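Local coordinates for protein xylan esterase, putative, AXE2C (Cellvibrio japonicus, PDB 2WAA) that removes acetyl groups from acetylated xylan and glucomannan during the breakdown of plant cell walls, at residues I249-L260 with T291-V300. Sequence-based numbering, arbitrary orientation.
Sequences INTYTRFVRTLL and TRQQLHSNRV
Leu260 lays its CD2 methyl over the centre of the Arg299 guanidinium, 3.5 Å from Arg299 CZ. The same guanidinium turns its edge to the Leu260 carbonyl. Arg299 NH2 donates to Leu260 O at 2.9 Å in a nearly straight bond (173°). The donor sits above the carbonyl plane. A bend at chi3 (-93°), on top of one at chi2, curls the arginine back to this oxygen. Arg299 NH1 bonds to the carbonyls of His263 and Ala266, so the group is tied to carbonyls at and just beyond the C-terminal end of helix 245-262. Helices 245-262 and 278-295 flank the parallel sheet of the SGNH (GDSL-like) hydrolase domain. Strand 267-270 links them, and the chain from 291 to 300 leads into strand 300-302 at the sheet edge. The axes of segments 249-260 and 291-295 cross at -54°. Here Leu295 is a knob in a hole formed by Thr253, Val256, Arg257 and Leu260. Its CD1 presses tightly on Val256 CG1 at 3.5 Å, while CD2 lies 3.6 Å from Thr253 O. A water accepts from Arg257 NE and donates to Leu295 O. Thr291 wedges CG2 against Thr253 OG1 at 3.7 Å. Its hydroxyl bonds back to Tyr287 O and also meets Tyr252 CB.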
# COMPACT_ATOMS: atom_id res chain seq x y z
N ILE A 249 14.84 -20.40 1.69
CA ILE A 249 13.66 -21.22 1.43
C ILE A 249 13.00 -21.59 2.75
O ILE A 249 11.76 -21.57 2.88
CB ILE A 249 13.99 -22.47 0.61
CG1 ILE A 249 14.38 -22.07 -0.84
CG2 ILE A 249 12.81 -23.51 0.64
CD1 ILE A 249 14.94 -23.25 -1.64
N ASN A 250 13.80 -21.91 3.76
CA ASN A 250 13.17 -22.25 5.03
C ASN A 250 12.45 -21.05 5.65
O ASN A 250 11.38 -21.21 6.24
CB ASN A 250 14.19 -22.85 6.00
CG ASN A 250 14.60 -24.24 5.59
OD1 ASN A 250 13.86 -24.96 4.88
ND2 ASN A 250 15.77 -24.65 6.06
N THR A 251 13.01 -19.85 5.52
CA THR A 251 12.26 -18.74 6.08
C THR A 251 11.08 -18.32 5.23
O THR A 251 10.05 -17.96 5.80
CB THR A 251 13.11 -17.62 6.78
OG1 THR A 251 12.66 -16.29 6.45
CG2 THR A 251 14.57 -17.80 6.53
N TYR A 252 11.17 -18.47 3.90
CA TYR A 252 10.01 -18.14 3.08
C TYR A 252 8.90 -19.13 3.40
O TYR A 252 7.73 -18.76 3.53
CB TYR A 252 10.35 -18.18 1.59
CG TYR A 252 9.60 -17.16 0.76
CD1 TYR A 252 8.42 -16.56 1.23
CD2 TYR A 252 10.09 -16.77 -0.47
CE1 TYR A 252 7.71 -15.60 0.44
CE2 TYR A 252 9.37 -15.84 -1.28
CZ TYR A 252 8.20 -15.26 -0.81
OH TYR A 252 7.58 -14.33 -1.59
N THR A 253 9.25 -20.42 3.52
CA THR A 253 8.26 -21.44 3.83
C THR A 253 7.61 -21.12 5.17
O THR A 253 6.37 -21.16 5.29
CB THR A 253 8.94 -22.82 3.90
OG1 THR A 253 9.40 -23.14 2.58
CG2 THR A 253 7.97 -23.91 4.37
N ARG A 254 8.42 -20.77 6.17
CA ARG A 254 7.83 -20.47 7.47
C ARG A 254 6.91 -19.25 7.40
O ARG A 254 5.83 -19.27 8.00
CB ARG A 254 8.90 -20.35 8.54
CG ARG A 254 8.26 -20.23 9.92
CD ARG A 254 9.21 -20.52 11.06
NE ARG A 254 8.58 -20.18 12.34
CZ ARG A 254 8.48 -21.02 13.37
NH1 ARG A 254 8.98 -22.25 13.28
NH2 ARG A 254 7.89 -20.62 14.49
N PHE A 255 7.30 -18.22 6.67
CA PHE A 255 6.41 -17.04 6.53
C PHE A 255 5.09 -17.35 5.82
O PHE A 255 4.02 -16.90 6.26
CB PHE A 255 7.19 -15.88 5.85
CG PHE A 255 6.36 -14.62 5.66
CD1 PHE A 255 5.79 -13.98 6.76
CD2 PHE A 255 6.13 -14.11 4.38
CE1 PHE A 255 4.99 -12.83 6.58
CE2 PHE A 255 5.34 -12.96 4.20
CZ PHE A 255 4.77 -12.33 5.31
N VAL A 256 5.12 -18.14 4.75
CA VAL A 256 3.90 -18.40 4.00
C VAL A 256 3.02 -19.30 4.86
O VAL A 256 1.81 -19.13 4.87
CB VAL A 256 4.18 -19.03 2.64
CG1 VAL A 256 2.89 -19.52 1.97
CG2 VAL A 256 4.93 -18.01 1.73
N ARG A 257 3.63 -20.18 5.65
CA ARG A 257 2.84 -20.91 6.65
C ARG A 257 2.08 -19.99 7.62
O ARG A 257 0.92 -20.24 7.94
CB ARG A 257 3.69 -21.93 7.39
CG ARG A 257 3.93 -23.15 6.58
CD ARG A 257 4.71 -24.24 7.35
NE ARG A 257 4.91 -25.33 6.40
CZ ARG A 257 6.03 -26.04 6.28
NH1 ARG A 257 7.08 -25.78 7.06
NH2 ARG A 257 6.09 -26.99 5.35
N THR A 258 2.73 -18.92 8.09
CA THR A 258 2.04 -17.92 8.89
C THR A 258 0.87 -17.28 8.13
O THR A 258 -0.24 -17.11 8.67
CB THR A 258 3.05 -16.81 9.32
OG1 THR A 258 4.06 -17.39 10.18
CG2 THR A 258 2.32 -15.64 10.07
N LEU A 259 1.11 -16.91 6.87
CA LEU A 259 0.05 -16.31 6.10
C LEU A 259 -1.13 -17.28 5.96
O LEU A 259 -2.30 -16.87 6.04
CB LEU A 259 0.54 -15.96 4.69
CG LEU A 259 1.61 -14.88 4.66
CD1 LEU A 259 2.00 -14.69 3.20
CD2 LEU A 259 1.08 -13.54 5.26
N LEU A 260 -0.82 -18.53 5.67
CA LEU A 260 -1.86 -19.52 5.38
C LEU A 260 -2.75 -19.70 6.62
O LEU A 260 -3.96 -19.88 6.53
CB LEU A 260 -1.21 -20.86 5.01
CG LEU A 260 -0.61 -20.98 3.57
CD1 LEU A 260 0.32 -22.24 3.46
CD2 LEU A 260 -1.67 -21.02 2.53
N THR A 291 10.19 -23.34 -2.42
CA THR A 291 9.28 -22.97 -1.29
C THR A 291 7.91 -23.60 -1.50
O THR A 291 7.31 -24.16 -0.58
CB THR A 291 9.20 -21.45 -1.19
OG1 THR A 291 10.54 -20.95 -0.92
CG2 THR A 291 8.15 -20.97 -0.13
N ARG A 292 7.37 -23.46 -2.70
CA ARG A 292 6.07 -24.03 -2.96
C ARG A 292 6.10 -25.56 -2.82
O ARG A 292 5.15 -26.17 -2.33
CB ARG A 292 5.54 -23.57 -4.33
CG ARG A 292 5.37 -22.05 -4.39
CD ARG A 292 4.75 -21.55 -5.70
NE ARG A 292 3.54 -22.28 -6.04
CZ ARG A 292 3.51 -23.32 -6.87
NH1 ARG A 292 4.63 -23.73 -7.44
NH2 ARG A 292 2.38 -23.95 -7.11
N GLN A 293 7.18 -26.17 -3.28
CA GLN A 293 7.30 -27.63 -3.13
C GLN A 293 7.25 -28.04 -1.66
O GLN A 293 6.50 -28.96 -1.28
CB GLN A 293 8.57 -28.13 -3.86
CG GLN A 293 8.80 -29.63 -3.63
CD GLN A 293 9.67 -30.25 -4.71
OE1 GLN A 293 9.50 -29.97 -5.90
NE2 GLN A 293 10.59 -31.13 -4.30
N GLN A 294 7.99 -27.34 -0.81
CA GLN A 294 7.97 -27.62 0.63
C GLN A 294 6.63 -27.33 1.30
O GLN A 294 6.23 -28.06 2.21
CB GLN A 294 9.04 -26.85 1.37
CG GLN A 294 10.44 -27.16 0.87
CD GLN A 294 11.50 -26.67 1.80
OE1 GLN A 294 11.23 -25.94 2.77
NE2 GLN A 294 12.74 -27.07 1.53
N LEU A 295 5.95 -26.28 0.85
CA LEU A 295 4.64 -25.93 1.41
C LEU A 295 3.57 -27.00 1.16
O LEU A 295 2.75 -27.27 2.03
CB LEU A 295 4.13 -24.61 0.84
CG LEU A 295 4.84 -23.38 1.42
CD1 LEU A 295 4.58 -22.17 0.54
CD2 LEU A 295 4.49 -23.10 2.92
N HIS A 296 3.59 -27.57 -0.05
CA HIS A 296 2.62 -28.57 -0.49
C HIS A 296 1.21 -28.08 -0.26
O HIS A 296 0.37 -28.77 0.34
CB HIS A 296 2.81 -29.93 0.22
CG HIS A 296 2.10 -31.05 -0.47
ND1 HIS A 296 2.64 -31.72 -1.55
CD2 HIS A 296 0.88 -31.60 -0.26
CE1 HIS A 296 1.78 -32.64 -1.97
NE2 HIS A 296 0.71 -32.59 -1.20
N SER A 297 0.93 -26.87 -0.75
CA SER A 297 -0.35 -26.24 -0.46
C SER A 297 -1.10 -26.02 -1.75
O SER A 297 -0.53 -25.53 -2.70
CB SER A 297 -0.11 -24.88 0.19
OG SER A 297 -1.33 -24.19 0.35
N ASN A 298 -2.37 -26.36 -1.78
CA ASN A 298 -3.17 -26.08 -2.95
C ASN A 298 -3.73 -24.64 -2.92
O ASN A 298 -4.62 -24.30 -3.70
CB ASN A 298 -4.34 -27.06 -3.05
CG ASN A 298 -5.24 -27.06 -1.79
OD1 ASN A 298 -5.11 -26.23 -0.86
ND2 ASN A 298 -6.18 -28.01 -1.76
N ARG A 299 -3.23 -23.84 -1.97
CA ARG A 299 -3.57 -22.42 -1.91
C ARG A 299 -2.40 -21.50 -2.29
O ARG A 299 -2.53 -20.27 -2.17
CB ARG A 299 -3.95 -22.05 -0.48
CG ARG A 299 -5.19 -22.71 -0.01
CD ARG A 299 -5.83 -21.75 0.97
NE ARG A 299 -5.39 -22.09 2.28
CZ ARG A 299 -5.12 -21.24 3.25
NH1 ARG A 299 -5.17 -19.92 3.06
NH2 ARG A 299 -4.78 -21.74 4.42
N VAL A 300 -1.27 -22.07 -2.69
CA VAL A 300 -0.10 -21.22 -2.98
C VAL A 300 0.37 -21.37 -4.41
O VAL A 300 0.64 -22.51 -4.86
CB VAL A 300 1.11 -21.56 -2.05
CG1 VAL A 300 2.30 -20.56 -2.33
CG2 VAL A 300 0.68 -21.41 -0.61
O HOH W 1 2.91 -26.36 4.73